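Local coordinates for putative outer membrane protein (LpxR) (Salmonella typhimurium, PDB 3FID) that is an outer membrane deacylase that removes acyl chains from the lipid A of lipopolysaccharide, at residues A[146-151]-A[167-172]; A[162-167]-A[181-186]; A[174-179]-A[199-204]; A[223-228]-A[249-254]. One frame throughout, in Å; residues are numbered along the deposited sequence.

Contact 1: residues A[146-151]-A[167-172]; sequences KGMVSL and EVSAVG. With CXE (pentaethylene glycol monodecyl ether), chain M.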
# COMPACT_ATOMS: atom_id res chain seq x y z
N LYS A 146 8.13 6.13 10.10
CA LYS A 146 8.18 4.79 9.50
C LYS A 146 9.59 4.24 9.52
O LYS A 146 10.56 4.96 9.28
CB LYS A 146 7.69 4.85 8.05
CG LYS A 146 6.23 5.30 7.91
CD LYS A 146 5.81 5.36 6.46
CE LYS A 146 6.28 6.63 5.81
NZ LYS A 146 6.00 6.59 4.35
N GLY A 147 9.72 2.94 9.74
CA GLY A 147 11.06 2.35 9.66
C GLY A 147 10.95 0.90 9.24
O GLY A 147 9.94 0.24 9.55
N MET A 148 11.97 0.42 8.53
CA MET A 148 12.04 -0.99 8.15
C MET A 148 13.49 -1.46 8.22
O MET A 148 14.41 -0.72 7.88
CB MET A 148 11.49 -1.20 6.74
CG MET A 148 11.41 -2.66 6.33
SD MET A 148 10.89 -2.84 4.63
CE MET A 148 12.53 -3.02 3.92
N VAL A 149 13.69 -2.68 8.72
CA VAL A 149 14.97 -3.36 8.52
C VAL A 149 14.76 -4.76 7.97
O VAL A 149 13.88 -5.48 8.42
CB VAL A 149 15.85 -3.37 9.80
CG1 VAL A 149 15.16 -4.07 10.94
CG2 VAL A 149 17.20 -4.04 9.51
N SER A 150 15.61 -5.13 7.02
CA SER A 150 15.50 -6.41 6.34
C SER A 150 16.89 -7.01 6.25
O SER A 150 17.84 -6.30 5.97
CB SER A 150 14.98 -6.18 4.91
OG SER A 150 14.84 -7.41 4.22
N LEU A 151 17.00 -8.31 6.53
CA LEU A 151 18.19 -9.06 6.16
C LEU A 151 18.02 -9.47 4.71
O LEU A 151 16.90 -9.60 4.22
CB LEU A 151 18.35 -10.30 7.04
CG LEU A 151 18.48 -10.04 8.54
CD1 LEU A 151 18.36 -11.39 9.27
CD2 LEU A 151 19.81 -9.36 8.88
N GLU A 167 12.13 -9.40 7.62
CA GLU A 167 12.07 -7.98 7.88
C GLU A 167 11.20 -7.66 9.11
O GLU A 167 10.30 -8.44 9.48
CB GLU A 167 11.59 -7.20 6.63
CG GLU A 167 10.14 -7.54 6.14
CD GLU A 167 9.07 -6.74 6.86
OE1 GLU A 167 9.34 -5.66 7.41
OE2 GLU A 167 7.87 -7.24 6.85
N VAL A 168 11.53 -6.55 9.76
CA VAL A 168 10.71 -5.92 10.80
C VAL A 168 10.39 -4.48 10.38
O VAL A 168 11.27 -3.76 9.87
CB VAL A 168 11.45 -5.91 12.18
CG1 VAL A 168 10.56 -5.25 13.27
CG2 VAL A 168 11.79 -7.33 12.59
N SER A 169 9.14 -4.07 10.57
CA SER A 169 8.72 -2.72 10.24
C SER A 169 8.02 -2.08 11.41
O SER A 169 7.45 -2.76 12.25
CB SER A 169 7.75 -2.73 9.06
OG SER A 169 8.46 -3.01 7.86
N ALA A 170 8.03 -0.76 11.43
CA ALA A 170 7.39 -0.03 12.51
C ALA A 170 6.84 1.29 11.99
O ALA A 170 7.50 2.01 11.20
CB ALA A 170 8.39 0.20 13.65
N VAL A 171 5.61 1.60 12.39
CA VAL A 171 4.97 2.89 12.09
C VAL A 171 4.43 3.46 13.40
O VAL A 171 3.88 2.73 14.21
CB VAL A 171 3.81 2.73 11.04
CG1 VAL A 171 3.13 4.06 10.75
CG2 VAL A 171 4.37 2.16 9.73
N GLY A 172 4.62 4.76 13.60
CA GLY A 172 4.03 5.43 14.75
C GLY A 172 3.48 6.80 14.39
O GLY A 172 3.69 7.29 13.28
C1 CXE M . 24.77 -3.39 12.94
C2 CXE M . 23.49 -3.75 13.66
C3 CXE M . 22.84 -5.00 13.05
C4 CXE M . 21.31 -4.89 13.00
C5 CXE M . 20.64 -6.27 12.92
C6 CXE M . 19.21 -6.12 12.43
C7 CXE M . 18.57 -7.44 11.98
C8 CXE M . 17.05 -7.29 11.90
C9 CXE M . 16.36 -8.34 11.02
C10 CXE M . 15.11 -8.88 11.71
O11 CXE M . 14.40 -9.75 10.84
C12 CXE M . 13.79 -10.86 11.52
C13 CXE M . 12.26 -10.88 11.33
O14 CXE M . 11.77 -12.21 11.14
C15 CXE M . 10.38 -12.27 10.81
C16 CXE M . 10.06 -13.45 9.89
O17 CXE M . 8.76 -13.97 10.21
C18 CXE M . 7.92 -14.29 9.09
C19 CXE M . 6.54 -14.76 9.58
O20 CXE M . 5.50 -13.91 9.08
C21 CXE M . 4.20 -14.17 9.63
C22 CXE M . 3.30 -14.62 8.48
O23 CXE M . 1.95 -14.80 8.88
C24 CXE M . 1.29 -15.78 8.08
C25 CXE M . 0.68 -16.82 9.00
O26 CXE M . 0.19 -17.90 8.22

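Contact 2: residues A[162-167]-A[181-186]; sequences VGFYPE and YGATVA. With CXE (pentaethylene glycol monodecyl ether), chain M.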
# COMPACT_ATOMS: atom_id res chain seq x y z
N VAL A 162 18.38 -14.95 -6.42
CA VAL A 162 17.23 -15.47 -5.65
C VAL A 162 17.49 -15.18 -4.19
O VAL A 162 18.59 -15.41 -3.72
CB VAL A 162 16.93 -17.00 -5.89
CG1 VAL A 162 17.03 -17.35 -7.36
CG2 VAL A 162 17.90 -17.89 -5.11
N GLY A 163 16.50 -14.62 -3.48
CA GLY A 163 16.73 -14.15 -2.13
C GLY A 163 15.57 -14.38 -1.17
O GLY A 163 14.45 -14.64 -1.59
N PHE A 164 15.87 -14.29 0.12
CA PHE A 164 14.91 -14.46 1.22
C PHE A 164 15.08 -13.23 2.09
O PHE A 164 16.19 -12.91 2.50
CB PHE A 164 15.24 -15.74 2.02
CG PHE A 164 14.48 -15.89 3.32
CD1 PHE A 164 13.09 -16.00 3.33
CD2 PHE A 164 15.19 -15.96 4.55
CE1 PHE A 164 12.39 -16.15 4.54
CE2 PHE A 164 14.50 -16.12 5.75
CZ PHE A 164 13.09 -16.21 5.74
N TYR A 165 13.99 -12.51 2.36
CA TYR A 165 14.17 -11.21 3.00
C TYR A 165 13.29 -11.08 4.23
O TYR A 165 12.20 -10.51 4.15
CB TYR A 165 13.89 -10.08 1.98
CG TYR A 165 14.65 -10.25 0.69
CD1 TYR A 165 14.07 -10.83 -0.43
CD2 TYR A 165 15.99 -9.86 0.60
CE1 TYR A 165 14.80 -11.01 -1.61
CE2 TYR A 165 16.71 -10.04 -0.55
CZ TYR A 165 16.10 -10.61 -1.65
OH TYR A 165 16.85 -10.79 -2.78
N PRO A 166 13.75 -11.63 5.38
CA PRO A 166 13.00 -11.42 6.61
C PRO A 166 13.20 -9.98 7.07
O PRO A 166 14.30 -9.39 6.87
CB PRO A 166 13.61 -12.45 7.58
CG PRO A 166 15.00 -12.61 7.14
CD PRO A 166 14.96 -12.44 5.61
N GLU A 167 12.13 -9.40 7.62
CA GLU A 167 12.07 -7.98 7.88
C GLU A 167 11.20 -7.66 9.11
O GLU A 167 10.30 -8.44 9.48
CB GLU A 167 11.59 -7.20 6.63
CG GLU A 167 10.14 -7.54 6.14
CD GLU A 167 9.07 -6.74 6.86
OE1 GLU A 167 9.34 -5.66 7.41
OE2 GLU A 167 7.87 -7.24 6.85
N TYR A 181 6.23 -7.81 11.18
CA TYR A 181 7.34 -8.73 10.89
C TYR A 181 6.87 -9.67 9.81
O TYR A 181 5.72 -10.08 9.77
CB TYR A 181 7.76 -9.53 12.14
CG TYR A 181 6.62 -10.10 12.96
CD1 TYR A 181 6.23 -11.43 12.84
CD2 TYR A 181 5.93 -9.28 13.87
CE1 TYR A 181 5.16 -11.96 13.62
CE2 TYR A 181 4.87 -9.78 14.63
CZ TYR A 181 4.50 -11.11 14.51
OH TYR A 181 3.45 -11.54 15.29
N GLY A 182 7.78 -10.00 8.91
CA GLY A 182 7.41 -10.72 7.72
C GLY A 182 8.60 -11.15 6.92
O GLY A 182 9.75 -11.06 7.37
N ALA A 183 8.32 -11.66 5.75
CA ALA A 183 9.41 -12.00 4.85
C ALA A 183 8.91 -11.98 3.41
O ALA A 183 7.73 -12.19 3.17
CB ALA A 183 10.01 -13.38 5.21
N THR A 184 9.83 -11.74 2.47
CA THR A 184 9.53 -11.79 1.06
C THR A 184 10.55 -12.75 0.47
O THR A 184 11.66 -12.82 0.97
CB THR A 184 9.70 -10.36 0.43
OG1 THR A 184 8.84 -9.42 1.10
CG2 THR A 184 9.36 -10.34 -1.08
N VAL A 185 10.15 -13.53 -0.53
CA VAL A 185 11.12 -14.23 -1.39
C VAL A 185 11.02 -13.62 -2.78
O VAL A 185 9.94 -13.20 -3.22
CB VAL A 185 10.88 -15.76 -1.42
CG1 VAL A 185 11.34 -16.37 -0.09
CG2 VAL A 185 9.41 -16.12 -1.72
N ALA A 186 12.16 -13.52 -3.46
CA ALA A 186 12.18 -12.91 -4.78
C ALA A 186 13.21 -13.58 -5.66
O ALA A 186 14.23 -14.10 -5.19
CB ALA A 186 12.48 -11.41 -4.69
C1 CXE M . 24.77 -3.39 12.94
C2 CXE M . 23.49 -3.75 13.66
C3 CXE M . 22.84 -5.00 13.05
C4 CXE M . 21.31 -4.89 13.00
C5 CXE M . 20.64 -6.27 12.92
C6 CXE M . 19.21 -6.12 12.43
C7 CXE M . 18.57 -7.44 11.98
C8 CXE M . 17.05 -7.29 11.90
C9 CXE M . 16.36 -8.34 11.02
C10 CXE M . 15.11 -8.88 11.71
O11 CXE M . 14.40 -9.75 10.84
C12 CXE M . 13.79 -10.86 11.52
C13 CXE M . 12.26 -10.88 11.33
O14 CXE M . 11.77 -12.21 11.14
C15 CXE M . 10.38 -12.27 10.81
C16 CXE M . 10.06 -13.45 9.89
O17 CXE M . 8.76 -13.97 10.21
C18 CXE M . 7.92 -14.29 9.09
C19 CXE M . 6.54 -14.76 9.58
O20 CXE M . 5.50 -13.91 9.08
C21 CXE M . 4.20 -14.17 9.63
C22 CXE M . 3.30 -14.62 8.48
O23 CXE M . 1.95 -14.80 8.88
C24 CXE M . 1.29 -15.78 8.08
C25 CXE M . 0.68 -16.82 9.00
O26 CXE M . 0.19 -17.90 8.22
O HOH W 1 10.51 -8.43 2.92

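Contact 3: residues A[174-179]-A[199-204]; sequences NLFQYL and FGLLSR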
# COMPACT_ATOMS: atom_id res chain seq x y z
N ASN A 174 -0.10 9.63 15.16
CA ASN A 174 -1.48 9.80 15.63
C ASN A 174 -2.52 9.36 14.60
O ASN A 174 -3.73 9.50 14.82
CB ASN A 174 -1.72 11.26 16.09
CG ASN A 174 -1.56 12.30 14.96
OD1 ASN A 174 -0.71 12.15 14.06
ND2 ASN A 174 -2.35 13.39 15.04
N LEU A 175 -2.05 8.78 13.50
CA LEU A 175 -2.95 8.26 12.48
C LEU A 175 -2.87 6.73 12.42
O LEU A 175 -3.91 6.06 12.53
CB LEU A 175 -2.62 8.86 11.11
CG LEU A 175 -2.54 10.39 10.98
CD1 LEU A 175 -2.25 10.75 9.58
CD2 LEU A 175 -3.85 11.01 11.40
N PHE A 176 -1.65 6.19 12.25
CA PHE A 176 -1.40 4.74 12.27
C PHE A 176 -0.20 4.39 13.14
O PHE A 176 0.82 5.09 13.15
CB PHE A 176 -1.09 4.18 10.86
CG PHE A 176 -2.12 4.54 9.82
CD1 PHE A 176 -3.25 3.73 9.61
CD2 PHE A 176 -1.95 5.68 9.04
CE1 PHE A 176 -4.19 4.07 8.62
CE2 PHE A 176 -2.85 6.01 8.06
CZ PHE A 176 -3.98 5.22 7.83
N GLN A 177 -0.32 3.26 13.83
CA GLN A 177 0.74 2.81 14.70
C GLN A 177 0.68 1.29 14.73
O GLN A 177 -0.36 0.71 15.03
CB GLN A 177 0.61 3.42 16.09
CG GLN A 177 1.77 3.10 17.00
CD GLN A 177 2.05 4.24 17.96
OE1 GLN A 177 2.51 5.31 17.57
NE2 GLN A 177 1.70 4.03 19.22
N TYR A 178 1.78 0.67 14.33
CA TYR A 178 1.91 -0.79 14.33
C TYR A 178 3.36 -1.25 14.31
O TYR A 178 4.28 -0.47 14.03
CB TYR A 178 1.10 -1.43 13.19
CG TYR A 178 1.61 -1.17 11.78
CD1 TYR A 178 0.95 -0.27 10.94
CD2 TYR A 178 2.74 -1.83 11.28
CE1 TYR A 178 1.40 -0.06 9.59
CE2 TYR A 178 3.19 -1.62 9.99
CZ TYR A 178 2.51 -0.74 9.15
OH TYR A 178 2.98 -0.54 7.85
N LEU A 179 3.54 -2.53 14.65
CA LEU A 179 4.83 -3.20 14.56
C LEU A 179 4.60 -4.43 13.69
O LEU A 179 3.69 -5.22 13.97
CB LEU A 179 5.33 -3.63 15.94
CG LEU A 179 6.69 -4.36 15.92
CD1 LEU A 179 7.84 -3.45 15.48
CD2 LEU A 179 7.02 -5.03 17.29
N PHE A 199 5.63 -3.74 2.82
CA PHE A 199 4.22 -4.00 3.01
C PHE A 199 3.54 -2.76 3.61
O PHE A 199 4.19 -1.92 4.26
CB PHE A 199 4.01 -5.13 4.01
CG PHE A 199 4.67 -6.43 3.59
CD1 PHE A 199 3.94 -7.38 2.86
CD2 PHE A 199 6.01 -6.69 3.91
CE1 PHE A 199 4.54 -8.60 2.48
CE2 PHE A 199 6.61 -7.91 3.56
CZ PHE A 199 5.88 -8.86 2.84
N GLY A 200 2.23 -2.68 3.43
CA GLY A 200 1.42 -1.68 4.14
C GLY A 200 1.95 -0.29 3.86
O GLY A 200 2.15 0.09 2.69
N LEU A 201 2.19 0.49 4.92
CA LEU A 201 2.67 1.86 4.74
C LEU A 201 4.16 1.92 4.35
O LEU A 201 4.71 3.00 4.11
CB LEU A 201 2.38 2.67 6.01
CG LEU A 201 0.87 2.90 6.29
CD1 LEU A 201 0.66 3.47 7.72
CD2 LEU A 201 0.19 3.78 5.28
N LEU A 202 4.81 0.76 4.31
CA LEU A 202 6.19 0.67 3.86
C LEU A 202 6.26 0.13 2.41
O LEU A 202 7.34 -0.09 1.88
CB LEU A 202 7.04 -0.19 4.83
CG LEU A 202 7.65 0.35 6.14
CD1 LEU A 202 8.74 1.43 5.91
CD2 LEU A 202 6.55 0.86 7.11
N SER A 203 5.11 -0.05 1.76
CA SER A 203 5.12 -0.56 0.40
C SER A 203 5.75 0.48 -0.54
O SER A 203 5.65 1.70 -0.32
CB SER A 203 3.71 -1.03 -0.01
OG SER A 203 2.90 0.04 -0.43
N ARG A 204 6.48 0.01 -1.55
CA ARG A 204 7.29 0.95 -2.32
C ARG A 204 6.46 1.63 -3.41
O ARG A 204 6.86 2.68 -3.92
CB ARG A 204 8.57 0.29 -2.81
CG ARG A 204 9.61 0.02 -1.65
CD ARG A 204 10.51 1.25 -1.48
NE ARG A 204 11.47 1.25 -2.57
CZ ARG A 204 12.14 2.30 -3.01
NH1 ARG A 204 11.96 3.51 -2.48
NH2 ARG A 204 12.98 2.14 -4.01
O HOH W 2 4.69 -2.46 7.12

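Contact 4: residues A[223-228]-A[249-254]; sequences VERREV and NKTVDE. With CXE (pentaethylene glycol monodecyl ether), chain M.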
# COMPACT_ATOMS: atom_id res chain seq x y z
N VAL A 223 4.66 -12.08 2.91
CA VAL A 223 3.60 -11.88 3.91
C VAL A 223 4.22 -11.16 5.08
O VAL A 223 5.39 -11.42 5.44
CB VAL A 223 2.91 -13.20 4.36
CG1 VAL A 223 3.93 -14.27 4.89
CG2 VAL A 223 1.80 -12.93 5.37
N GLU A 224 3.46 -10.24 5.67
CA GLU A 224 3.87 -9.55 6.86
C GLU A 224 2.74 -9.59 7.87
O GLU A 224 1.62 -9.28 7.54
CB GLU A 224 4.24 -8.09 6.55
CG GLU A 224 4.62 -7.30 7.81
CD GLU A 224 4.80 -5.80 7.56
OE1 GLU A 224 3.82 -5.03 7.57
OE2 GLU A 224 5.96 -5.39 7.36
N ARG A 225 3.03 -9.98 9.10
CA ARG A 225 2.03 -9.87 10.16
C ARG A 225 2.20 -8.57 10.93
O ARG A 225 3.28 -8.33 11.49
CB ARG A 225 2.15 -11.06 11.13
CG ARG A 225 1.30 -10.88 12.41
CD ARG A 225 0.95 -12.25 12.99
NE ARG A 225 0.13 -13.00 12.05
CZ ARG A 225 -0.31 -14.23 12.26
NH1 ARG A 225 -0.01 -14.86 13.39
NH2 ARG A 225 -1.05 -14.83 11.34
N ARG A 226 1.16 -7.76 11.04
CA ARG A 226 1.34 -6.61 11.93
C ARG A 226 0.43 -6.56 13.13
O ARG A 226 -0.71 -7.04 13.09
CB ARG A 226 1.32 -5.30 11.16
CG ARG A 226 0.13 -5.13 10.29
CD ARG A 226 0.44 -3.97 9.33
NE ARG A 226 -0.76 -3.43 8.72
CZ ARG A 226 -1.11 -3.59 7.44
NH1 ARG A 226 -2.22 -3.00 6.98
NH2 ARG A 226 -0.37 -4.31 6.62
N GLU A 227 0.99 -6.04 14.22
CA GLU A 227 0.27 -5.89 15.48
C GLU A 227 -0.11 -4.43 15.57
O GLU A 227 0.75 -3.56 15.65
CB GLU A 227 1.17 -6.27 16.64
CG GLU A 227 0.43 -6.45 17.94
CD GLU A 227 -0.51 -7.68 17.93
OE1 GLU A 227 -1.30 -7.76 18.90
OE2 GLU A 227 -0.46 -8.52 16.97
N VAL A 228 -1.41 -4.17 15.52
CA VAL A 228 -1.92 -2.83 15.24
C VAL A 228 -2.33 -2.17 16.56
O VAL A 228 -3.14 -2.72 17.34
CB VAL A 228 -3.13 -2.91 14.25
CG1 VAL A 228 -3.70 -1.50 13.98
CG2 VAL A 228 -2.70 -3.57 12.93
N ASN A 249 -9.22 -5.24 14.71
CA ASN A 249 -8.50 -6.47 15.02
C ASN A 249 -7.05 -6.07 15.19
O ASN A 249 -6.51 -5.30 14.38
CB ASN A 249 -8.59 -7.46 13.88
CG ASN A 249 -9.92 -8.17 13.82
OD1 ASN A 249 -10.60 -8.35 14.83
ND2 ASN A 249 -10.27 -8.63 12.62
N LYS A 250 -6.44 -6.56 16.25
CA LYS A 250 -5.09 -6.18 16.58
C LYS A 250 -4.02 -6.89 15.75
O LYS A 250 -2.90 -6.42 15.68
CB LYS A 250 -4.84 -6.35 18.08
CG LYS A 250 -5.86 -5.49 18.87
CD LYS A 250 -5.19 -4.71 19.97
CE LYS A 250 -5.39 -5.36 21.34
NZ LYS A 250 -6.71 -5.02 21.92
N THR A 251 -4.36 -8.03 15.15
CA THR A 251 -3.43 -8.77 14.31
C THR A 251 -3.94 -8.80 12.88
O THR A 251 -5.07 -9.26 12.60
CB THR A 251 -3.19 -10.21 14.85
OG1 THR A 251 -2.80 -10.11 16.22
CG2 THR A 251 -2.09 -10.85 14.09
N VAL A 252 -3.11 -8.28 11.97
CA VAL A 252 -3.49 -8.11 10.57
C VAL A 252 -2.32 -8.62 9.69
O VAL A 252 -1.17 -8.21 9.86
CB VAL A 252 -3.84 -6.60 10.25
CG1 VAL A 252 -4.01 -6.38 8.74
CG2 VAL A 252 -5.12 -6.16 10.97
N ASP A 253 -2.63 -9.51 8.76
CA ASP A 253 -1.64 -10.05 7.83
C ASP A 253 -1.84 -9.44 6.47
O ASP A 253 -2.98 -9.23 6.04
CB ASP A 253 -1.80 -11.57 7.69
CG ASP A 253 -1.49 -12.31 8.96
OD1 ASP A 253 -0.80 -11.74 9.83
OD2 ASP A 253 -1.93 -13.47 9.08
N GLU A 254 -0.73 -9.15 5.79
CA GLU A 254 -0.75 -8.64 4.42
C GLU A 254 0.08 -9.53 3.48
O GLU A 254 1.27 -9.77 3.73
CB GLU A 254 -0.24 -7.20 4.35
CG GLU A 254 -0.25 -6.61 2.90
CD GLU A 254 0.11 -5.15 2.86
OE1 GLU A 254 -0.43 -4.40 3.68
OE2 GLU A 254 0.92 -4.74 1.99
C1 CXE M . 24.77 -3.39 12.94
C2 CXE M . 23.49 -3.75 13.66
C3 CXE M . 22.84 -5.00 13.05
C4 CXE M . 21.31 -4.89 13.00
C5 CXE M . 20.64 -6.27 12.92
C6 CXE M . 19.21 -6.12 12.43
C7 CXE M . 18.57 -7.44 11.98
C8 CXE M . 17.05 -7.29 11.90
C9 CXE M . 16.36 -8.34 11.02
C10 CXE M . 15.11 -8.88 11.71
O11 CXE M . 14.40 -9.75 10.84
C12 CXE M . 13.79 -10.86 11.52
C13 CXE M . 12.26 -10.88 11.33
O14 CXE M . 11.77 -12.21 11.14
C15 CXE M . 10.38 -12.27 10.81
C16 CXE M . 10.06 -13.45 9.89
O17 CXE M . 8.76 -13.97 10.21
C18 CXE M . 7.92 -14.29 9.09
C19 CXE M . 6.54 -14.76 9.58
O20 CXE M . 5.50 -13.91 9.08
C21 CXE M . 4.20 -14.17 9.63
C22 CXE M . 3.30 -14.62 8.48
O23 CXE M . 1.95 -14.80 8.88
C24 CXE M . 1.29 -15.78 8.08
C25 CXE M . 0.68 -16.82 9.00
O26 CXE M . 0.19 -17.90 8.22

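Contact 1: residues A[146-151]-A[167-172]
Strands 140-157 and 160-173 form an antiparallel beta hairpin in the wall of the outer membrane beta barrel, and here 146-151 pairs with 167-172, their directions 177° apart. Two hydrogen-bonded pairs, Gly147 with Ala170 and Val149 with Val168, supply four backbone bonds, from Gly147 N to Ala170 O at 2.8 Å to Val149 N to Val168 O at 2.9 Å. Lys146, Met148, Ser150, Glu167, Ser169 and Val171 project from the barrel's inner face. Val149, Val168 and Ala170 project from the other, where small and branched apolar groups suit a lipid-facing wall; Val149 CG1 lies 4.3 Å from Val168 CB, and the detergent's decyl chain passes Val149 CG1 with its C8 at 3.9 Å. On the inner face, Lys146 and Val171 lie side by side, and the flexible lysine chain carries NZ away to a salt bridge with Asp104, a ligand of the nearby zinc ion. Glu167 folds back: its CG sits between the backbone N and the carbonyl carbon (chi1 63°), and the chain bends again at chi2 (85°). The carboxylate thereby comes within range of Ser169, whose short side chain donates from OG to OE1. Unbranched Met148 fits beside this polar pair, with its CG 3.3 Å from Ser169 OG and 3.8 Å from Glu167 OE1.

Contact 2: residues A[162-167]-A[181-186]
Tyr165 O is gripped twice: by the backbone of Thr184, whose N donates to it at 3.2 Å from well above the carbonyl plane, and by a water that donates at 2.9 Å. The same water bonds Thr184 OG1, so the threonine hydroxyl is tied to the opposite strand through it. The return bond, Tyr165 N to Thr184 O, is shorter at 2.7 Å, and its donor lies nearly in line with the carbonyl. Glycines suit two hydrogen-bonded positions: Gly163 leaves its inner side to Tyr165 OH, while Gly182 has no CB to collide with the Glu167 carboxylate, whose OE2 lies 3.6 Å from Gly182 CA. Tyr165 also sets the edge of its ring, at CE1, against Ala186 CB. On the outer face Phe164 turns CE1 to Ala183 CB at 3.7 Å and meets Val185 CG1 at its edge, with Pro166 CD over one ring face toward the rim. Proline fits opposite Ala183 because a non-hydrogen-bonded pair asks for no N-H there. The detergent's ether chain runs by Glu167 O, Gly182 O and the edge of the Tyr181 ring. This hairpin of strands 160-173 and 176-188 continues the barrel wall, bordered by strand 140-157 beside Pro166 and Phe164 and by strand 215-228 beside Tyr181 and Ala183.

Contact 3: residues A[174-179]-A[199-204]
A chi1 of 68° sets Tyr178 CG between the backbone N and the carbonyl carbon, starting the ring toward the loop inside the barrel; separately, a chi2 of 169° puts Leu201 CD1 against Phe176. Tyr178 OH reaches the backbone, accepting from Leu201 N at 3.2 Å, and gives its own proton to a water 2.7 Å away that lies in the ring plane. That water donates in turn to Phe199 O. A tyrosine suits this place because its ring is long enough to reach the loop and its hydroxyl serves as acceptor and donor at once. Leu201 lies in a short 3-10 turn, entered through Gly200 with a positive phi. Its CD1 packs 3.6 Å from Phe176 CG, the two side chains crossing at about a right angle, and against Tyr178 CE1 at 4.1 Å. Around this packing, Phe82 of strand 80-94 touches both Phe176 and Leu201, while Ile108 of strand 97-108 touches Phe176. Arg226 of strand 215-228 makes a cation-pi contact with Tyr178, Arg100 of strand 97-108 donates a hydrogen bond to Leu202 O, and Glu254 of strand 251-263 accepts one from Gly200 N, so several strands of the barrel wall hold the inward loop.

Contact 4: residues A[223-228]-A[249-254]
Salt bridges stand out between 223-228 and 249-254, one on each face of the sheet. Arg225 and Asp253 lie side by side, their guanidinium and carboxylate planes only 1° apart: Arg225 NE meets Asp253 OD1 at 2.7 Å and NH2 meets OD2 at 2.8 Å, each oxygen using its syn lone pair. This side-on, two-nitrogen grip fixes both groups flat. On the other face Arg226 NH2 reaches Glu254 OE1 at 2.9 Å, but the planes are 84° apart, and the donor comes from above the carboxylate. The extended Arg226 chain carries its guanidinium past its cross-strand partner Val252, whose CG1 lies over one face, toward the rim. Glu254 is held further by Arg256, which bridges its OE2.

A hydroxyl bond extends the outer polar row: Thr251 OG1 donates to Glu227 OE2 at 2.9 Å, the threonine's branched shape also placing CG2 3.5 Å from Arg225 CD. Backbone bonds underlie all this, paired at Glu224 with Glu254 and at Arg226 with Val252, and followed by Val228 N to Lys250 O at 2.7 Å. Apolar contact is slight: Val228 CG2 touches Val252 CG2 at 4.1 Å.

The detergent lies alongside, its O23 over one face of the Arg225 guanidinium and its C22 at 3.7 Å from Val223 CG1. Polar ether beside a charged pair is consistent with the edge of the membrane-embedded zone. The whole is an antiparallel strand pair of an outer membrane beta barrel, cross-linked by charges on its inner and outer faces.

From the N terminus, 146-151 opens contact 1, and 162-167 opens contact 2 before 167-172 closes the first hairpin, so these two cross and share Glu167. Contact 3 then opens at 174-179, contact 2 closes at 181-186, and the loop residues 199-204 close contact 3; contacts 2 and 3 therefore cross as well, while contacts 1 and 3 lie in series. Contact 4 follows all of them, 223-228 pairing with 249-254 after a long excursion that includes helix 232-235. Contacts 1 and 2 join strands 140-157, 160-173 and 176-188 in succession; contact 4 joins 215-228, the next strand along, to 251-263. Contact 3 ties an inward loop to that wall. One detergent molecule borders contacts 1, 2 and 4.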